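Local coordinates for 4-hydroxy-tetrahydrodipicolinate synthase (Thermotoga maritima, PDB 1O5K) that catalyses the condensation of pyruvate with (S)-aspartate-beta-semialdehyde to 4-hydroxy-tetrahydrodipicolinate, a step of lysine biosynthesis, at the interface of chains A and B and the interface of chains A and C. Coordinates in Å, arbitrary orientation; residue numbers count along the deposited sequence, not the author numbering. Chains: chain A/B/C, 4-hydroxy-tetrahydrodipicolinate synthase.

Chain A meets two different copies of itself here, as expected of a homotetramer built as a dimer of dimers. Contact 1, with chain B, lies about 28 Å from contact 2 and about 33 Å from contact 3, measured between centres of C-alpha atoms, and shares no residue with either. Contacts 2 and 3, about 6 Å apart by the same measure, are neighbouring patches of one A–C interface and share A:Pro60, C:Tyr118 and C:Asn119. The centre of contact 2 is about 8 Å from A:Tyr144 of the active site, against about 20 Å for contact 1, so the A–C interface borders the catalytic centre.

Contact 1: the interface of chains A and B. Residues chain A 179, 183, 186, 208, 211-212; chain B 208, 245, 248-249, 252.
OD2 of the A:Asp183 carboxylate accepts hydrogen bonds from B:Tyr208, B:His248 and B:Arg249. The phenol OH of B:Tyr208 lies 2.6 Å from OD2, on its anti lone pair, while the imidazole NE2 of B:His248 reaches OD2 at 3.0 Å from one side of the carboxylate plane. B:Arg249 comes side-on from the opposite side, its NE and NH2 both donating to this one oxygen; NE, 3.0 Å from OD2, also makes a salt bridge. With CG anti to the backbone N (chi1 -180°), the aspartate reaches from helix 179-192 toward helix 241-257 of chain B, in a polar cluster of the two-fold interface that probably joins the two dimers of the homotetramer. An alanine here would probably leave the B:Arg249 guanidinium without its counter-charge and the tyrosine hydroxyl without its acceptor. A:Ile179 covers one face of B:Tyr208, its CG1 3.9 Å from the ring centroid in a CH-pi contact. Helix 206-212 of chain A ends in two backbone acceptors: B:Arg249 NH2 reaches an A:Ala212 O lone pair at 2.8 Å, and B:Arg245 NH1 binds A:Cys211 O at 2.8 Å. A water lies 2.7 Å from B:Arg249 NH1 and 3.0 Å from A:Ala212 O, bridging them.

Contact 2: the interface of chains A and C. Residues chain A 55, 60, 146, 148-149, 262, 285; chain C 118-120, 150.
The loop of chain C carrying C:Tyr118, C:Asn119 and C:Lys120 meets the short helix 147-150, the 3-10 helices 55-57 and 59-61 and the loops at A:Thr262 and A:Leu285 of chain A. A:Arg149 runs extended from CG to NE across this loop. Its NH2 lies 3.0 Å from the backbone O of C:Tyr118, on a carbonyl lone pair and near the guanidinium plane, with 157° at the hydrogen. The same nitrogen reaches C:Asn119 O through a water. CE of C:Lys120 lies over the centre of one guanidinium face, 4.0 Å from A:Arg149 CZ; C:Lys120 NZ lies 4.5 Å from A:Arg149 NE, so the like charges would probably repel each other somewhat. C:Tyr118, its CG anti to the backbone N (chi1 -174°), points its ring into chain A, CD1 meeting CB of A:Arg149 at 3.6 Å. The phenol tip arrives beside A:Thr55, where OG1 to OH is a weak hydrogen bond of 3.3 Å. In this family both residues belong to the catalytic proton relay, so the relay would be completed by a tyrosine from the neighbouring subunit. At the other end of the loop, the A:Thr262 hydroxyl OG1 donates to C:Lys120 O at 2.6 Å, in the carbonyl plane.

Contact 3: the interface of chains A and C. Residues chain A 60-61, 117, 284; chain C 91-92, 117-119.
A:Tyr117 meets its own symmetry mate, C:Tyr117, and the two side chains pass at an oblique angle with their CD1–CE1 edges together; CE1 of A:Tyr117 lies 3.5 Å from CE1 of C:Tyr117. In both copies CG sits between the backbone N and the carbonyl carbon (chi1 39° in A:Tyr117), which turns the ring toward the other chain. The opposite edge of the A:Tyr117 ring addresses C:Tyr118: CD2 stands over one face of that ring, toward its rim and 4.0 Å from CG, the side chains crossing at about a right angle. A:Tyr117 is thus wedged between two consecutive tyrosines of chain C, which probably helps to steady the relay residue C:Tyr118.

Farther along, A:Pro60 lies across the C:Asn91 amide at about a right angle, its CB 3.7 Å from the amide carbon CG. That amide is held within chain C, where C:Asn91 ND2 donates to C:Tyr117 O at 3.0 Å. C:Asn119 ND2 similarly donates to C:Asn91 O at 2.9 Å, while the ring of A:Pro284, which follows a cis peptide bond, packs its CG 3.6 Å from ND2. Polar contact between the chains here runs through a water, 2.7 Å from A:Pro60 O and 2.8 Å from C:Asn91 OD1. In the TIM barrel of this family, the tyrosine loop follows strand 110-114 and C:Asn91 and C:Ser92 lie between strand 84-87 and helix 93-106, facing the 3-10 helix 59-61 of chain A.

Contact 1: the interface of chains A and B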
loop_
_atom_site.group_PDB
_atom_site.type_symbol
_atom_site.label_atom_id
_atom_site.label_comp_id
_atom_site.label_asym_id
_atom_site.label_seq_id
_atom_site.Cartn_x
_atom_site.Cartn_y
_atom_site.Cartn_z
ATOM N N ILE A 179 5.734 -11.357 6.474
ATOM C CA ILE A 179 6.026 -12.738 6.949
ATOM C C ILE A 179 6.235 -13.696 5.758
ATOM O O ILE A 179 6.989 -14.696 5.830
ATOM C CB ILE A 179 4.927 -13.239 7.880
ATOM C CG1 ILE A 179 5.346 -14.542 8.611
ATOM C CG2 ILE A 179 3.585 -13.425 7.170
ATOM C CD1 ILE A 179 6.629 -14.455 9.378
ATOM N N ASP A 183 9.514 -15.916 5.569
ATOM C CA ASP A 183 9.370 -17.355 5.375
ATOM C C ASP A 183 10.209 -17.839 4.184
ATOM O O ASP A 183 10.955 -18.789 4.305
ATOM C CB ASP A 183 7.900 -17.662 5.155
ATOM C CG ASP A 183 7.635 -19.118 4.950
ATOM O OD1 ASP A 183 7.446 -19.507 3.787
ATOM O OD2 ASP A 183 7.599 -19.911 5.877
ATOM N N VAL A 186 14.235 -17.301 4.498
ATOM C CA VAL A 186 14.796 -18.390 5.277
ATOM C C VAL A 186 14.814 -19.685 4.463
ATOM O O VAL A 186 15.840 -20.328 4.361
ATOM C CB VAL A 186 14.069 -18.636 6.590
ATOM C CG1 VAL A 186 14.663 -19.886 7.278
ATOM C CG2 VAL A 186 14.221 -17.433 7.493
ATOM N N TYR A 208 8.997 -14.680 15.124
ATOM C CA TYR A 208 8.438 -15.344 13.971
ATOM C C TYR A 208 9.542 -15.781 12.990
ATOM O O TYR A 208 9.421 -16.836 12.368
ATOM C CB TYR A 208 7.336 -14.516 13.321
ATOM C CG TYR A 208 6.146 -14.386 14.210
ATOM C CD1 TYR A 208 5.318 -15.468 14.467
ATOM C CD2 TYR A 208 5.895 -13.174 14.900
ATOM C CE1 TYR A 208 4.270 -15.373 15.353
ATOM C CE2 TYR A 208 4.810 -13.078 15.790
ATOM C CZ TYR A 208 4.025 -14.155 16.016
ATOM O OH TYR A 208 2.958 -14.077 16.901
ATOM N N CYS A 211 10.827 -18.963 14.345
ATOM C CA CYS A 211 9.849 -20.010 14.028
ATOM C C CYS A 211 9.993 -20.425 12.561
ATOM O O CYS A 211 9.811 -21.625 12.244
ATOM C CB CYS A 211 8.410 -19.541 14.303
ATOM S SG CYS A 211 8.025 -19.396 16.063
ATOM N N ALA A 212 10.365 -19.478 11.692
ATOM C CA ALA A 212 10.596 -19.768 10.260
ATOM C C ALA A 212 11.863 -20.594 10.020
ATOM O O ALA A 212 12.076 -21.134 8.928
ATOM C CB ALA A 212 10.708 -18.432 9.494
ATOM N N TYR B 208 2.282 -19.871 11.185
ATOM C CA TYR B 208 2.688 -18.737 11.981
ATOM C C TYR B 208 1.603 -18.360 13.007
ATOM O O TYR B 208 1.933 -17.948 14.118
ATOM C CB TYR B 208 3.138 -17.570 11.110
ATOM C CG TYR B 208 4.389 -17.888 10.365
ATOM C CD1 TYR B 208 5.607 -18.000 11.018
ATOM C CD2 TYR B 208 4.342 -18.188 8.981
ATOM C CE1 TYR B 208 6.747 -18.377 10.346
ATOM C CE2 TYR B 208 5.516 -18.554 8.297
ATOM C CZ TYR B 208 6.685 -18.654 8.967
ATOM O OH TYR B 208 7.849 -19.026 8.306
ATOM N N ARG B 245 6.417 -27.132 10.369
ATOM C CA ARG B 245 6.960 -26.186 9.407
ATOM C C ARG B 245 7.256 -26.887 8.064
ATOM O O ARG B 245 7.023 -26.310 6.979
ATOM C CB ARG B 245 8.247 -25.577 9.947
ATOM C CG ARG B 245 8.816 -24.473 9.002
ATOM C CD ARG B 245 9.959 -23.713 9.667
ATOM N NE ARG B 245 11.032 -24.617 9.972
ATOM C CZ ARG B 245 11.801 -24.612 11.064
ATOM N NH1 ARG B 245 11.635 -23.744 12.053
ATOM N NH2 ARG B 245 12.724 -25.526 11.192
ATOM N N HIS B 248 4.085 -27.300 6.153
ATOM C CA HIS B 248 3.794 -25.972 5.639
ATOM C C HIS B 248 4.609 -25.679 4.370
ATOM O O HIS B 248 4.098 -25.190 3.340
ATOM C CB HIS B 248 4.101 -24.957 6.730
ATOM C CG HIS B 248 4.309 -23.554 6.242
ATOM N ND1 HIS B 248 3.254 -22.701 5.964
ATOM C CD2 HIS B 248 5.441 -22.830 6.064
ATOM C CE1 HIS B 248 3.745 -21.516 5.617
ATOM N NE2 HIS B 248 5.067 -21.586 5.640
ATOM N N ARG B 249 5.882 -25.976 4.437
ATOM C CA ARG B 249 6.765 -25.728 3.303
ATOM C C ARG B 249 6.410 -26.597 2.106
ATOM O O ARG B 249 6.392 -26.129 0.973
ATOM C CB ARG B 249 8.226 -25.918 3.716
ATOM C CG ARG B 249 8.691 -24.878 4.817
ATOM C CD ARG B 249 8.928 -23.510 4.257
ATOM N NE ARG B 249 9.165 -22.410 5.221
ATOM C CZ ARG B 249 10.270 -22.277 5.958
ATOM N NH1 ARG B 249 11.231 -23.217 5.971
ATOM N NH2 ARG B 249 10.406 -21.212 6.734
ATOM N N ARG B 252 3.288 -25.238 0.377
ATOM C CA ARG B 252 3.327 -23.850 -0.096
ATOM C C ARG B 252 2.937 -23.645 -1.555
ATOM O O ARG B 252 2.197 -22.710 -1.845
ATOM C CB ARG B 252 4.712 -23.206 0.117
ATOM C CG ARG B 252 4.761 -21.746 -0.485
ATOM C CD ARG B 252 6.063 -20.956 -0.279
ATOM N NE ARG B 252 5.863 -19.523 0.067
ATOM C CZ ARG B 252 5.230 -19.067 1.172
ATOM N NH1 ARG B 252 4.636 -19.902 2.029
ATOM N NH2 ARG B 252 5.158 -17.760 1.400
HETATM O O HOH W 1 13.479 -23.333 7.531
#

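Contact 2: the interface of chains A and C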
loop_
_atom_site.group_PDB
_atom_site.type_symbol
_atom_site.label_atom_id
_atom_site.label_comp_id
_atom_site.label_asym_id
_atom_site.label_seq_id
_atom_site.Cartn_x
_atom_site.Cartn_y
_atom_site.Cartn_z
ATOM N N THR A 55 22.402 1.733 10.412
ATOM C CA THR A 55 21.451 2.846 10.477
ATOM C C THR A 55 21.296 3.340 11.870
ATOM O O THR A 55 21.208 4.545 12.127
ATOM C CB THR A 55 20.022 2.382 9.984
ATOM O OG1 THR A 55 20.121 1.217 9.142
ATOM C CG2 THR A 55 19.501 3.388 9.036
ATOM N N PRO A 60 25.068 7.473 8.028
ATOM C CA PRO A 60 25.085 8.541 7.035
ATOM C C PRO A 60 25.841 9.793 7.464
ATOM O O PRO A 60 26.360 10.498 6.613
ATOM C CB PRO A 60 23.580 8.864 6.833
ATOM C CG PRO A 60 22.949 7.629 7.139
ATOM C CD PRO A 60 23.689 7.095 8.360
ATOM N N VAL A 146 16.144 -3.828 3.549
ATOM C CA VAL A 146 15.274 -2.890 4.340
ATOM C C VAL A 146 14.551 -1.957 3.376
ATOM O O VAL A 146 14.856 -0.747 3.263
ATOM C CB VAL A 146 16.071 -2.183 5.463
ATOM C CG1 VAL A 146 17.248 -1.341 5.016
ATOM C CG2 VAL A 146 15.127 -1.352 6.338
ATOM N N GLY A 148 11.764 -0.430 3.134
ATOM C CA GLY A 148 11.132 0.803 3.603
ATOM C C GLY A 148 12.073 2.004 3.679
ATOM O O GLY A 148 11.629 3.174 3.543
ATOM N N ARG A 149 13.360 1.736 3.834
ATOM C CA ARG A 149 14.396 2.774 3.806
ATOM C C ARG A 149 15.082 2.956 2.435
ATOM O O ARG A 149 15.475 4.066 2.122
ATOM C CB ARG A 149 15.476 2.529 4.827
ATOM C CG ARG A 149 15.036 2.625 6.258
ATOM C CD ARG A 149 16.189 2.422 7.231
ATOM N NE ARG A 149 15.822 2.529 8.659
ATOM C CZ ARG A 149 16.013 3.617 9.402
ATOM N NH1 ARG A 149 15.693 3.650 10.708
ATOM N NH2 ARG A 149 16.507 4.676 8.836
ATOM N N THR A 262 11.495 7.837 13.707
ATOM C CA THR A 262 12.538 7.083 13.020
ATOM C C THR A 262 13.693 6.696 13.944
ATOM O O THR A 262 14.283 7.544 14.608
ATOM C CB THR A 262 13.090 7.941 11.905
ATOM O OG1 THR A 262 12.038 8.231 10.979
ATOM C CG2 THR A 262 14.187 7.163 11.142
ATOM N N LEU A 285 18.813 14.228 11.485
ATOM C CA LEU A 285 18.112 13.689 12.630
ATOM C C LEU A 285 18.135 14.716 13.747
ATOM O O LEU A 285 19.038 15.560 13.817
ATOM C CB LEU A 285 18.662 12.354 13.094
ATOM C CG LEU A 285 18.667 11.238 12.059
ATOM C CD1 LEU A 285 19.083 9.931 12.686
ATOM C CD2 LEU A 285 17.302 11.098 11.351
ATOM N N TYR C 118 17.094 7.218 2.993
ATOM C CA TYR C 118 17.547 6.095 3.807
ATOM C C TYR C 118 17.410 6.303 5.306
ATOM O O TYR C 118 16.970 5.402 5.978
ATOM C CB TYR C 118 18.953 5.702 3.437
ATOM C CG TYR C 118 19.491 4.460 4.115
ATOM C CD1 TYR C 118 18.857 3.232 3.978
ATOM C CD2 TYR C 118 20.637 4.530 4.917
ATOM C CE1 TYR C 118 19.348 2.127 4.585
ATOM C CE2 TYR C 118 21.166 3.388 5.518
ATOM C CZ TYR C 118 20.504 2.189 5.355
ATOM O OH TYR C 118 20.977 1.028 5.960
ATOM N N ASN C 119 17.771 7.489 5.801
ATOM C CA ASN C 119 17.678 7.791 7.245
ATOM C C ASN C 119 16.332 8.372 7.705
ATOM O O ASN C 119 16.157 8.558 8.880
ATOM C CB ASN C 119 18.871 8.605 7.817
ATOM C CG ASN C 119 19.158 9.903 7.082
ATOM O OD1 ASN C 119 18.467 10.260 6.107
ATOM N ND2 ASN C 119 20.273 10.599 7.513
ATOM N N LYS C 120 15.392 8.621 6.801
ATOM C CA LYS C 120 13.989 8.938 7.163
ATOM C C LYS C 120 13.821 10.022 8.243
ATOM O O LYS C 120 13.151 9.823 9.270
ATOM C CB LYS C 120 13.235 7.684 7.607
ATOM C CG LYS C 120 13.135 6.594 6.551
ATOM C CD LYS C 120 12.076 5.536 6.948
ATOM C CE LYS C 120 12.348 4.875 8.269
ATOM N NZ LYS C 120 11.447 3.664 8.553
ATOM N N THR C 150 13.356 7.577 -1.563
ATOM C CA THR C 150 14.052 8.042 -0.364
ATOM C C THR C 150 13.572 7.424 0.931
ATOM O O THR C 150 14.277 7.426 1.949
ATOM C CB THR C 150 13.850 9.564 -0.207
ATOM O OG1 THR C 150 12.448 9.846 -0.019
ATOM C CG2 THR C 150 14.378 10.322 -1.447
HETATM O O HOH W 2 17.585 6.840 10.562
#

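Contact 3: the interface of chains A and C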
loop_
_atom_site.group_PDB
_atom_site.type_symbol
_atom_site.label_atom_id
_atom_site.label_comp_id
_atom_site.label_asym_id
_atom_site.label_seq_id
_atom_site.Cartn_x
_atom_site.Cartn_y
_atom_site.Cartn_z
ATOM N N PRO A 60 25.068 7.473 8.028
ATOM C CA PRO A 60 25.085 8.541 7.035
ATOM C C PRO A 60 25.841 9.793 7.464
ATOM O O PRO A 60 26.360 10.498 6.613
ATOM C CB PRO A 60 23.580 8.864 6.833
ATOM C CG PRO A 60 22.949 7.629 7.139
ATOM C CD PRO A 60 23.689 7.095 8.360
ATOM N N THR A 61 25.941 10.037 8.773
ATOM C CA THR A 61 26.515 11.268 9.269
ATOM C C THR A 61 27.840 11.134 10.037
ATOM O O THR A 61 28.351 12.124 10.593
ATOM C CB THR A 61 25.510 12.022 10.145
ATOM O OG1 THR A 61 25.105 11.191 11.206
ATOM C CG2 THR A 61 24.261 12.374 9.371
ATOM N N TYR A 117 20.628 2.098 -1.670
ATOM C CA TYR A 117 19.434 2.926 -1.399
ATOM C C TYR A 117 19.340 4.025 -2.469
ATOM O O TYR A 117 20.340 4.350 -3.085
ATOM C CB TYR A 117 19.508 3.580 0.017
ATOM C CG TYR A 117 20.905 4.054 0.364
ATOM C CD1 TYR A 117 21.398 5.280 -0.134
ATOM C CD2 TYR A 117 21.776 3.251 1.084
ATOM C CE1 TYR A 117 22.673 5.704 0.138
ATOM C CE2 TYR A 117 23.067 3.666 1.332
ATOM C CZ TYR A 117 23.503 4.902 0.869
ATOM O OH TYR A 117 24.790 5.278 1.123
ATOM N N PRO A 284 20.408 15.226 9.284
ATOM C CA PRO A 284 19.012 15.654 9.455
ATOM C C PRO A 284 18.185 14.998 10.593
ATOM O O PRO A 284 16.992 15.261 10.650
ATOM C CB PRO A 284 18.393 15.268 8.109
ATOM C CG PRO A 284 19.137 13.998 7.760
ATOM C CD PRO A 284 20.545 14.283 8.158
ATOM N N ASN C 91 22.189 12.440 2.206
ATOM C CA ASN C 91 21.463 12.236 3.493
ATOM C C ASN C 91 22.200 12.711 4.734
ATOM O O ASN C 91 21.742 12.451 5.851
ATOM C CB ASN C 91 20.999 10.784 3.649
ATOM C CG ASN C 91 22.136 9.772 3.588
ATOM O OD1 ASN C 91 23.311 10.151 3.358
ATOM N ND2 ASN C 91 21.808 8.452 3.796
ATOM N N SER C 92 23.307 13.447 4.546
ATOM C CA SER C 92 24.009 14.139 5.636
ATOM C C SER C 92 23.914 15.630 5.371
ATOM O O SER C 92 24.316 16.107 4.305
ATOM C CB SER C 92 25.479 13.728 5.670
ATOM O OG SER C 92 26.335 14.660 6.247
ATOM N N TYR C 117 17.690 10.673 1.985
ATOM C CA TYR C 117 17.235 9.321 1.772
ATOM C C TYR C 117 17.794 8.352 2.812
ATOM O O TYR C 117 18.814 8.621 3.435
ATOM C CB TYR C 117 17.693 8.842 0.364
ATOM C CG TYR C 117 19.097 9.291 0.021
ATOM C CD1 TYR C 117 20.199 8.560 0.439
ATOM C CD2 TYR C 117 19.330 10.450 -0.692
ATOM C CE1 TYR C 117 21.492 8.975 0.154
ATOM C CE2 TYR C 117 20.666 10.887 -0.991
ATOM C CZ TYR C 117 21.719 10.138 -0.551
ATOM O OH TYR C 117 23.017 10.513 -0.813
ATOM N N TYR C 118 17.094 7.218 2.993
ATOM C CA TYR C 118 17.547 6.095 3.807
ATOM C C TYR C 118 17.410 6.303 5.306
ATOM O O TYR C 118 16.970 5.402 5.978
ATOM C CB TYR C 118 18.953 5.702 3.437
ATOM C CG TYR C 118 19.491 4.460 4.115
ATOM C CD1 TYR C 118 18.857 3.232 3.978
ATOM C CD2 TYR C 118 20.637 4.530 4.917
ATOM C CE1 TYR C 118 19.348 2.127 4.585
ATOM C CE2 TYR C 118 21.166 3.388 5.518
ATOM C CZ TYR C 118 20.504 2.189 5.355
ATOM O OH TYR C 118 20.977 1.028 5.960
ATOM N N ASN C 119 17.771 7.489 5.801
ATOM C CA ASN C 119 17.678 7.791 7.245
ATOM C C ASN C 119 16.332 8.372 7.705
ATOM O O ASN C 119 16.157 8.558 8.880
ATOM C CB ASN C 119 18.871 8.605 7.817
ATOM C CG ASN C 119 19.158 9.903 7.082
ATOM O OD1 ASN C 119 18.467 10.260 6.107
ATOM N ND2 ASN C 119 20.273 10.599 7.513
HETATM O O HOH W 3 26.002 10.209 3.965
#